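Local coordinates for protein glycerate dehydrogenase/glyoxylate reductase (Thermus thermophilus, PDB 2CUK) that probably reduces hydroxypyruvate and glyoxylate with a nicotinamide cofactor, as a member of the D-isomer specific 2-hydroxyacid dehydrogenase family, at residues L298-L301 and E305-N308; K12-L17 and G46-V51; I69-Y72 and D77-D80. One frame throughout, in Å; residues are numbered along the deposited sequence.

All three contacts are apolar in the main, yet each joins different parts of one domain. Interaction 2 is wholly buried: segment 12-17, leading into helix 15-19, meets strand 46-48 through methyl tips. Interaction 3 is equally buried, folding the loop after strand 68-70 back on its own strand and adding sulfur and an imidazole. Interaction 1 lies nearer the surface, where the chain leaves helix 283-301 and polar groups flank a proline contact. Strands 46-48 and 68-70 are neighbours in the parallel sheet, so interactions 2 and 3 share that framework. Helix 283-301 links interaction 1 to interaction 2, since Leu-298 packs on Leu-17 and Arg-16.

Interaction 1 of 3, residues L298-L301 and E305-N308; sequences LAVL and EPPN
Glu-305 meets Ala-299 through its backbone alone: its carbonyl O lies 4.3 Å from Ala-299 CB, a loose contact. Its own CB points away from the helix, and the carboxylate reaches in another direction, where OE2 forms a salt bridge with Arg-90 on strand 90-92.

Pro-306 carries most of the apolar patch that follows. Ala-299 CB points toward it and comes to 3.8 Å from Pro-306 CA, with the ring atom CB a little farther off. The flank of the ring belongs to Val-300. With CG1 anti to the backbone N (chi1 178°), the other methyl, CG2, is placed beside that nitrogen and brought against the pyrrolidine. Val-300 CG2 lies 3.9 Å from Pro-306 CG and 4.0 Å from Pro-306 CD, and it is equally near CB, so one methyl spans three successive ring carbons. The valine branch and the ring cross obliquely. Arg-90, which holds the glutamate, and Thr-92 also touch the proline ring, which thus bridges the last turns of helix 283-301 and strand 90-92.

Pro-307 adds a lighter contact at the border, its CD standing 4.3 Å from Ala-299 CB. One methyl therefore touches both prolines and the carbonyl before them. Beyond it, Asn-308 continues the loop by pairing its backbone with His-93, while its N is hydrogen-bonded to Asn-296 OD1 of the helix.

No hydrogen bond crosses between 298-301 and 305-308, and Pro-306 and Pro-307 have no N-H to offer. The return of the chain along the end of its helix therefore rests here on van der Waals packing of small methyls against rigid rings, with directional bonds supplied by flanking residues.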
ATOM      1  N   LEU A 298       2.205  29.626 -21.511  1.00 32.22           N
ATOM      2  CA  LEU A 298       2.986  30.138 -22.633  1.00 33.00           C
ATOM      3  C   LEU A 298       2.135  30.205 -23.893  1.00 32.91           C
ATOM      4  O   LEU A 298       2.217  31.166 -24.657  1.00 32.26           O
ATOM      5  CB  LEU A 298       4.215  29.259 -22.894  1.00 34.60           C
ATOM      6  CG  LEU A 298       5.443  29.520 -22.016  1.00 36.98           C
ATOM      7  CD1 LEU A 298       6.538  28.518 -22.347  1.00 36.97           C
ATOM      8  CD2 LEU A 298       5.938  30.938 -22.248  1.00 37.78           C
ATOM      9  N   ALA A 299       1.319  29.178 -24.107  1.00 33.35           N
ATOM     10  CA  ALA A 299       0.451  29.125 -25.279  1.00 33.48           C
ATOM     11  C   ALA A 299      -0.391  30.394 -25.392  1.00 33.53           C
ATOM     12  O   ALA A 299      -0.416  31.040 -26.440  1.00 33.32           O
ATOM     13  CB  ALA A 299      -0.455  27.905 -25.206  1.00 33.38           C
ATOM     14  N   VAL A 300      -1.076  30.749 -24.308  1.00 32.43           N
ATOM     15  CA  VAL A 300      -1.921  31.937 -24.306  1.00 31.97           C
ATOM     16  C   VAL A 300      -1.109  33.216 -24.500  1.00 32.65           C
ATOM     17  O   VAL A 300      -1.540  34.123 -25.208  1.00 32.49           O
ATOM     18  CB  VAL A 300      -2.732  32.052 -22.996  1.00 30.74           C
ATOM     19  CG1 VAL A 300      -3.571  33.324 -23.010  1.00 31.34           C
ATOM     20  CG2 VAL A 300      -3.631  30.841 -22.835  1.00 30.48           C
ATOM     21  N   LEU A 301       0.065  33.291 -23.881  1.00 33.69           N
ATOM     22  CA  LEU A 301       0.896  34.483 -24.013  1.00 35.29           C
ATOM     23  C   LEU A 301       1.495  34.632 -25.407  1.00 37.16           C
ATOM     24  O   LEU A 301       1.912  35.723 -25.793  1.00 38.65           O
ATOM     25  CB  LEU A 301       2.016  34.478 -22.970  1.00 34.29           C
ATOM     26  CG  LEU A 301       1.596  34.536 -21.499  1.00 33.69           C
ATOM     27  CD1 LEU A 301       2.837  34.716 -20.636  1.00 35.01           C
ATOM     28  CD2 LEU A 301       0.625  35.689 -21.270  1.00 34.87           C
ATOM     29  N   GLU A 305      -3.749  28.948 -29.038  1.00 40.98           N
ATOM     30  CA  GLU A 305      -4.831  28.304 -28.312  1.00 40.77           C
ATOM     31  C   GLU A 305      -4.212  27.268 -27.376  1.00 39.44           C
ATOM     32  O   GLU A 305      -3.504  26.362 -27.822  1.00 38.39           O
ATOM     33  CB  GLU A 305      -5.788  27.628 -29.296  1.00 42.30           C
ATOM     34  CG  GLU A 305      -7.029  27.016 -28.665  1.00 44.74           C
ATOM     35  CD  GLU A 305      -7.828  28.015 -27.848  1.00 46.53           C
ATOM     36  OE1 GLU A 305      -8.035  29.150 -28.328  1.00 46.40           O
ATOM     37  OE2 GLU A 305      -8.256  27.659 -26.729  1.00 47.77           O
ATOM     38  N   PRO A 306      -4.464  27.394 -26.064  1.00 37.36           N
ATOM     39  CA  PRO A 306      -3.913  26.446 -25.091  1.00 35.56           C
ATOM     40  C   PRO A 306      -4.502  25.048 -25.274  1.00 34.17           C
ATOM     41  O   PRO A 306      -5.641  24.900 -25.711  1.00 33.99           O
ATOM     42  CB  PRO A 306      -4.295  27.072 -23.755  1.00 35.29           C
ATOM     43  CG  PRO A 306      -5.613  27.702 -24.063  1.00 36.97           C
ATOM     44  CD  PRO A 306      -5.359  28.362 -25.404  1.00 36.71           C
ATOM     45  N   PRO A 307      -3.727  24.004 -24.945  1.00 33.06           N
ATOM     46  CA  PRO A 307      -4.200  22.624 -25.085  1.00 32.96           C
ATOM     47  C   PRO A 307      -5.261  22.156 -24.084  1.00 32.11           C
ATOM     48  O   PRO A 307      -6.051  21.265 -24.392  1.00 33.28           O
ATOM     49  CB  PRO A 307      -2.910  21.809 -24.985  1.00 33.47           C
ATOM     50  CG  PRO A 307      -2.061  22.637 -24.077  1.00 35.07           C
ATOM     51  CD  PRO A 307      -2.295  24.037 -24.598  1.00 32.44           C
ATOM     52  N   ASN A 308      -5.290  22.747 -22.892  1.00 31.94           N
ATOM     53  CA  ASN A 308      -6.267  22.325 -21.887  1.00 31.03           C
ATOM     54  C   ASN A 308      -7.059  23.488 -21.301  1.00 31.36           C
ATOM     55  O   ASN A 308      -7.013  23.744 -20.094  1.00 30.43           O
ATOM     56  CB  ASN A 308      -5.558  21.567 -20.759  1.00 29.36           C
ATOM     57  CG  ASN A 308      -4.523  20.587 -21.273  1.00 27.52           C
ATOM     58  OD1 ASN A 308      -3.324  20.822 -21.157  1.00 26.89           O
ATOM     59  ND2 ASN A 308      -4.983  19.485 -21.853  1.00 29.12           N
TER

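Interaction 2 of 3, residues K12-L17 and G46-V51; sequences KALDRL and GLIPTV
Leu-14, Leu-17 and Ile-48 meet without any flat group between them: no ring, amide or carboxylate takes part, so there are no faces or edges to stack, and contact is made by methyl tips. Ile-48 CB points at the helical segment, and its outer chain is extended, CD1 lying anti to CA (chi2 172°), which carries that methyl to the far end of the residue. Ile-48 CD1 sits 4.3 Å from Leu-14 CD2 and 4.5 Å from Leu-17 CD1, reached by one leucine branch from each of two positions three residues apart.

These distances are loose, and the backbones stand well apart: the CA atoms of Leu-14 and Ile-48 are 10.6 Å from each other. Such a separation is bridged only by long side chains on both sides, and neighbours add to the layer. Val-5 touches both Leu-14 and Ile-48, Val-26 and Val-24 lie against the two leucines, and Leu-297 of helix 283-301 packs on Ile-48.

Where the chain turns into the helix, a type I turn runs from Lys-12 to Asp-15, closed by the bond from Asp-15 N to Lys-12 O at 2.9 Å. The side chains of Lys-12 and Asp-15 also form a long salt bridge, and Arg-16 pairs with Glu-295.

Helix 15-19 connects strands 2-5 and 23-26, which lie side by side and parallel, a beta-alpha-beta crossover. Leu-14 and Leu-17 reaching a strand beyond that pair is the helix-on-sheet packing of a parallel, flavodoxin-like alpha/beta domain, as in the substrate-binding domain of this dehydrogenase family.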
ATOM      1  N   LYS A  12      12.090  21.693 -12.850  1.00 28.24           N
ATOM      2  CA  LYS A  12      12.497  22.961 -13.444  1.00 30.89           C
ATOM      3  C   LYS A  12      11.626  23.404 -14.614  1.00 30.64           C
ATOM      4  O   LYS A  12      12.088  24.128 -15.496  1.00 30.74           O
ATOM      5  CB  LYS A  12      13.958  22.880 -13.896  1.00 34.00           C
ATOM      6  CG  LYS A  12      14.963  22.871 -12.751  1.00 37.10           C
ATOM      7  CD  LYS A  12      16.392  22.825 -13.271  1.00 39.72           C
ATOM      8  CE  LYS A  12      17.395  23.115 -12.165  1.00 42.16           C
ATOM      9  NZ  LYS A  12      17.207  24.482 -11.594  1.00 44.15           N
ATOM     10  N   ALA A  13      10.364  22.986 -14.615  1.00 29.73           N
ATOM     11  CA  ALA A  13       9.446  23.359 -15.685  1.00 29.26           C
ATOM     12  C   ALA A  13       9.374  24.875 -15.849  1.00 29.03           C
ATOM     13  O   ALA A  13       9.201  25.380 -16.957  1.00 28.74           O
ATOM     14  CB  ALA A  13       8.054  22.792 -15.406  1.00 29.37           C
ATOM     15  N   LEU A  14       9.509  25.602 -14.747  1.00 30.05           N
ATOM     16  CA  LEU A  14       9.450  27.060 -14.790  1.00 31.84           C
ATOM     17  C   LEU A  14      10.593  27.691 -15.589  1.00 33.18           C
ATOM     18  O   LEU A  14      10.435  28.780 -16.146  1.00 32.73           O
ATOM     19  CB  LEU A  14       9.439  27.629 -13.369  1.00 30.79           C
ATOM     20  CG  LEU A  14       8.156  27.400 -12.563  1.00 32.19           C
ATOM     21  CD1 LEU A  14       8.321  27.962 -11.166  1.00 30.74           C
ATOM     22  CD2 LEU A  14       6.979  28.056 -13.266  1.00 30.32           C
ATOM     23  N   ASP A  15      11.736  27.012 -15.646  1.00 34.45           N
ATOM     24  CA  ASP A  15      12.892  27.524 -16.379  1.00 35.64           C
ATOM     25  C   ASP A  15      12.536  27.873 -17.821  1.00 36.21           C
ATOM     26  O   ASP A  15      13.152  28.751 -18.423  1.00 35.03           O
ATOM     27  CB  ASP A  15      14.040  26.507 -16.370  1.00 35.17           C
ATOM     28  CG  ASP A  15      14.839  26.529 -15.075  1.00 36.65           C
ATOM     29  OD1 ASP A  15      14.581  27.404 -14.223  1.00 39.19           O
ATOM     30  OD2 ASP A  15      15.735  25.672 -14.914  1.00 39.53           O
ATOM     31  N   ARG A  16      11.546  27.183 -18.376  1.00 36.36           N
ATOM     32  CA  ARG A  16      11.126  27.441 -19.745  1.00 38.24           C
ATOM     33  C   ARG A  16      10.622  28.878 -19.851  1.00 39.00           C
ATOM     34  O   ARG A  16      10.911  29.581 -20.822  1.00 38.95           O
ATOM     35  CB  ARG A  16      10.024  26.462 -20.150  1.00 40.22           C
ATOM     36  CG  ARG A  16       9.620  26.554 -21.606  1.00 43.28           C
ATOM     37  CD  ARG A  16       8.534  25.546 -21.936  1.00 45.73           C
ATOM     38  NE  ARG A  16       8.130  25.616 -23.337  1.00 47.33           N
ATOM     39  CZ  ARG A  16       7.169  24.871 -23.874  1.00 48.89           C
ATOM     40  NH1 ARG A  16       6.513  23.998 -23.120  1.00 49.36           N
ATOM     41  NH2 ARG A  16       6.864  24.996 -25.160  1.00 48.95           N
ATOM     42  N   LEU A  17       9.873  29.310 -18.840  1.00 38.68           N
ATOM     43  CA  LEU A  17       9.335  30.670 -18.810  1.00 38.33           C
ATOM     44  C   LEU A  17      10.482  31.677 -18.729  1.00 39.28           C
ATOM     45  O   LEU A  17      10.484  32.713 -19.379  1.00 38.04           O
ATOM     46  CB  LEU A  17       8.464  30.852 -17.566  1.00 36.45           C
ATOM     47  CG  LEU A  17       7.178  30.006 -17.544  1.00 35.35           C
ATOM     48  CD1 LEU A  17       6.332  30.320 -16.315  1.00 33.53           C
ATOM     49  CD2 LEU A  17       6.267  30.238 -18.756  1.00 35.03           C
ATOM     50  N   GLY A  46       0.558  36.719 -16.269  1.00 30.26           N
ATOM     51  CA  GLY A  46       0.235  35.308 -16.135  1.00 29.83           C
ATOM     52  C   GLY A  46       0.169  34.872 -14.682  1.00 29.65           C
ATOM     53  O   GLY A  46       0.878  35.414 -13.835  1.00 28.46           O
ATOM     54  N   LEU A  47      -0.681  33.892 -14.387  1.00 29.24           N
ATOM     55  CA  LEU A  47      -0.830  33.401 -13.018  1.00 27.40           C
ATOM     56  C   LEU A  47      -0.989  31.886 -12.957  1.00 26.91           C
ATOM     57  O   LEU A  47      -1.761  31.306 -13.721  1.00 24.22           O
ATOM     58  CB  LEU A  47      -2.047  34.051 -12.351  1.00 27.70           C
ATOM     59  CG  LEU A  47      -2.392  33.570 -10.938  1.00 28.31           C
ATOM     60  CD1 LEU A  47      -1.342  34.071  -9.959  1.00 28.47           C
ATOM     61  CD2 LEU A  47      -3.772  34.068 -10.534  1.00 28.56           C
ATOM     62  N   ILE A  48      -0.247  31.255 -12.047  1.00 26.48           N
ATOM     63  CA  ILE A  48      -0.327  29.809 -11.846  1.00 24.41           C
ATOM     64  C   ILE A  48      -0.654  29.591 -10.372  1.00 24.13           C
ATOM     65  O   ILE A  48       0.238  29.577  -9.524  1.00 23.88           O
ATOM     66  CB  ILE A  48       1.003  29.099 -12.161  1.00 25.68           C
ATOM     67  CG1 ILE A  48       1.400  29.352 -13.616  1.00 25.37           C
ATOM     68  CG2 ILE A  48       0.855  27.598 -11.905  1.00 23.95           C
ATOM     69  CD1 ILE A  48       2.786  28.867 -13.966  1.00 25.50           C
ATOM     70  N   PRO A  49      -1.947  29.430 -10.047  1.00 22.27           N
ATOM     71  CA  PRO A  49      -2.395  29.219  -8.670  1.00 21.98           C
ATOM     72  C   PRO A  49      -2.554  27.747  -8.322  1.00 22.24           C
ATOM     73  O   PRO A  49      -2.351  26.874  -9.171  1.00 20.99           O
ATOM     74  CB  PRO A  49      -3.730  29.941  -8.650  1.00 21.83           C
ATOM     75  CG  PRO A  49      -4.298  29.535  -9.984  1.00 21.45           C
ATOM     76  CD  PRO A  49      -3.103  29.633 -10.941  1.00 21.34           C
ATOM     77  N   THR A  50      -2.919  27.495  -7.066  1.00 22.47           N
ATOM     78  CA  THR A  50      -3.154  26.147  -6.556  1.00 23.07           C
ATOM     79  C   THR A  50      -4.567  26.120  -5.984  1.00 24.27           C
ATOM     80  O   THR A  50      -5.240  27.152  -5.938  1.00 22.90           O
ATOM     81  CB  THR A  50      -2.164  25.762  -5.422  1.00 23.93           C
ATOM     82  OG1 THR A  50      -2.357  26.630  -4.297  1.00 25.42           O
ATOM     83  CG2 THR A  50      -0.726  25.861  -5.902  1.00 21.36           C
ATOM     84  N   VAL A  51      -5.017  24.945  -5.554  1.00 24.16           N
ATOM     85  CA  VAL A  51      -6.352  24.804  -4.982  1.00 26.17           C
ATOM     86  C   VAL A  51      -6.521  25.609  -3.693  1.00 26.94           C
ATOM     87  O   VAL A  51      -7.646  25.847  -3.251  1.00 27.43           O
ATOM     88  CB  VAL A  51      -6.682  23.318  -4.676  1.00 25.60           C
ATOM     89  CG1 VAL A  51      -6.765  22.526  -5.975  1.00 26.41           C
ATOM     90  CG2 VAL A  51      -5.620  22.724  -3.757  1.00 25.38           C
TER

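Interaction 3 of 3, residues I69-Y72 and D77-D80; sequences IACY and DHVD
Cys-71 and Val-79 are brought together by complementary first torsions. The thiol sits beside its own backbone N and anti to the carbonyl carbon (chi1 -64°), while Val-79 holds CG1 anti to N (chi1 179°), which leaves CG2 for the cysteine. The two meet at 4.0 Å, Cys-71 SG against Val-79 CG2. They belong to the strand-loop-helix passage that follows strand 68-70 in the parallel, flavodoxin-like domain of the family; in related D-2-hydroxyacid dehydrogenases the corresponding loop helps bind the substrate carboxylate, and this one probably does likewise.

The two methyls of Val-79 divide the work, one meeting the isoleucine of the strand and the other both the sulfur and the imidazole. Val-79 CG1 takes the strand side, 4.2 Å from Ile-69 CD1. CG2 of the valine, besides meeting the sulfur, lies over one face of the imidazole of His-78, 3.6 Å above the ring plane and displaced toward the rim. The valine is thus wedged between strand and ring.

The sulfur approaches the same ring obliquely. Cys-71 SG stands 5.0 Å from the centroid of the His-78 ring, 54° off its normal, and His-78 CE1 is its nearest ring atom, at 4.3 Å. This is a loose sulfur-aromatic contact rather than a stack. Besides this packing, the ring's orientation is helped by a hydrogen bond between ND1 and Asp-53 O; the bond between NE2 and Gly-75 O is weak.

Tyr-72, whose ring leads away from 77-80, bonds through its OH to Arg-286 O of helix 283-301 and touches Pro-134 of the second subunit. The passage closes at Asp-80, the N-cap of helix 81-85, where OD1 accepts the backbone N-H of Ala-83.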
ATOM      1  N   ILE A  69      -4.899  32.265 -16.526  1.00 24.43           N
ATOM      2  CA  ILE A  69      -4.830  31.641 -15.217  1.00 24.45           C
ATOM      3  C   ILE A  69      -4.600  30.161 -15.516  1.00 23.74           C
ATOM      4  O   ILE A  69      -5.540  29.429 -15.831  1.00 22.51           O
ATOM      5  CB  ILE A  69      -6.150  31.804 -14.430  1.00 25.29           C
ATOM      6  CG1 ILE A  69      -6.428  33.289 -14.173  1.00 24.30           C
ATOM      7  CG2 ILE A  69      -6.062  31.051 -13.106  1.00 26.96           C
ATOM      8  CD1 ILE A  69      -7.743  33.545 -13.467  1.00 25.93           C
ATOM      9  N   ALA A  70      -3.341  29.738 -15.460  1.00 21.94           N
ATOM     10  CA  ALA A  70      -2.987  28.347 -15.721  1.00 20.99           C
ATOM     11  C   ALA A  70      -2.944  27.608 -14.393  1.00 21.14           C
ATOM     12  O   ALA A  70      -1.933  27.625 -13.683  1.00 21.30           O
ATOM     13  CB  ALA A  70      -1.633  28.266 -16.422  1.00 21.64           C
ATOM     14  N   CYS A  71      -4.053  26.960 -14.063  1.00 21.24           N
ATOM     15  CA  CYS A  71      -4.182  26.224 -12.814  1.00 22.38           C
ATOM     16  C   CYS A  71      -3.247  25.039 -12.658  1.00 21.69           C
ATOM     17  O   CYS A  71      -3.084  24.234 -13.572  1.00 20.70           O
ATOM     18  CB  CYS A  71      -5.620  25.732 -12.639  1.00 24.73           C
ATOM     19  SG  CYS A  71      -6.817  27.058 -12.472  1.00 26.31           S
ATOM     20  N   TYR A  72      -2.643  24.944 -11.479  1.00 21.89           N
ATOM     21  CA  TYR A  72      -1.755  23.844 -11.152  1.00 22.29           C
ATOM     22  C   TYR A  72      -2.664  22.838 -10.448  1.00 22.33           C
ATOM     23  O   TYR A  72      -2.549  22.616  -9.244  1.00 23.62           O
ATOM     24  CB  TYR A  72      -0.641  24.317 -10.205  1.00 21.47           C
ATOM     25  CG  TYR A  72       0.396  23.257  -9.886  1.00 19.48           C
ATOM     26  CD1 TYR A  72       1.286  22.806 -10.861  1.00 19.77           C
ATOM     27  CD2 TYR A  72       0.466  22.684  -8.616  1.00 21.95           C
ATOM     28  CE1 TYR A  72       2.223  21.806 -10.580  1.00 19.14           C
ATOM     29  CE2 TYR A  72       1.395  21.677  -8.322  1.00 18.90           C
ATOM     30  CZ  TYR A  72       2.267  21.244  -9.306  1.00 19.83           C
ATOM     31  OH  TYR A  72       3.171  20.243  -9.022  1.00 21.12           O
ATOM     32  N   ASP A  77     -12.636  24.649  -9.070  1.00 33.13           N
ATOM     33  CA  ASP A  77     -13.724  25.215  -8.274  1.00 35.89           C
ATOM     34  C   ASP A  77     -13.306  26.441  -7.469  1.00 34.79           C
ATOM     35  O   ASP A  77     -14.152  27.162  -6.943  1.00 35.02           O
ATOM     36  CB  ASP A  77     -14.286  24.159  -7.320  1.00 39.19           C
ATOM     37  CG  ASP A  77     -14.646  22.867  -8.026  1.00 43.36           C
ATOM     38  OD1 ASP A  77     -13.718  22.125  -8.421  1.00 46.57           O
ATOM     39  OD2 ASP A  77     -15.854  22.597  -8.194  1.00 45.49           O
ATOM     40  N   HIS A  78     -12.002  26.674  -7.375  1.00 32.15           N
ATOM     41  CA  HIS A  78     -11.476  27.806  -6.617  1.00 31.48           C
ATOM     42  C   HIS A  78     -11.296  29.047  -7.484  1.00 31.48           C
ATOM     43  O   HIS A  78     -10.798  30.075  -7.019  1.00 29.96           O
ATOM     44  CB  HIS A  78     -10.139  27.425  -5.988  1.00 30.61           C
ATOM     45  CG  HIS A  78      -9.168  26.836  -6.961  1.00 30.51           C
ATOM     46  ND1 HIS A  78      -8.043  27.505  -7.391  1.00 31.79           N
ATOM     47  CD2 HIS A  78      -9.170  25.648  -7.611  1.00 30.57           C
ATOM     48  CE1 HIS A  78      -7.394  26.755  -8.262  1.00 31.09           C
ATOM     49  NE2 HIS A  78      -8.057  25.624  -8.415  1.00 32.49           N
ATOM     50  N   VAL A  79     -11.704  28.942  -8.743  1.00 31.41           N
ATOM     51  CA  VAL A  79     -11.585  30.049  -9.682  1.00 31.97           C
ATOM     52  C   VAL A  79     -12.946  30.444 -10.249  1.00 31.74           C
ATOM     53  O   VAL A  79     -13.663  29.609 -10.801  1.00 32.17           O
ATOM     54  CB  VAL A  79     -10.652  29.674 -10.856  1.00 32.51           C
ATOM     55  CG1 VAL A  79     -10.550  30.836 -11.838  1.00 32.33           C
ATOM     56  CG2 VAL A  79      -9.273  29.297 -10.323  1.00 32.28           C
ATOM     57  N   ASP A  80     -13.305  31.715 -10.099  1.00 32.34           N
ATOM     58  CA  ASP A  80     -14.574  32.209 -10.630  1.00 31.90           C
ATOM     59  C   ASP A  80     -14.399  32.239 -12.146  1.00 31.15           C
ATOM     60  O   ASP A  80     -13.891  33.212 -12.697  1.00 31.47           O
ATOM     61  CB  ASP A  80     -14.861  33.621 -10.114  1.00 31.85           C
ATOM     62  CG  ASP A  80     -16.241  34.119 -10.514  1.00 32.83           C
ATOM     63  OD1 ASP A  80     -16.686  33.814 -11.639  1.00 32.38           O
ATOM     64  OD2 ASP A  80     -16.878  34.831  -9.708  1.00 34.99           O
TER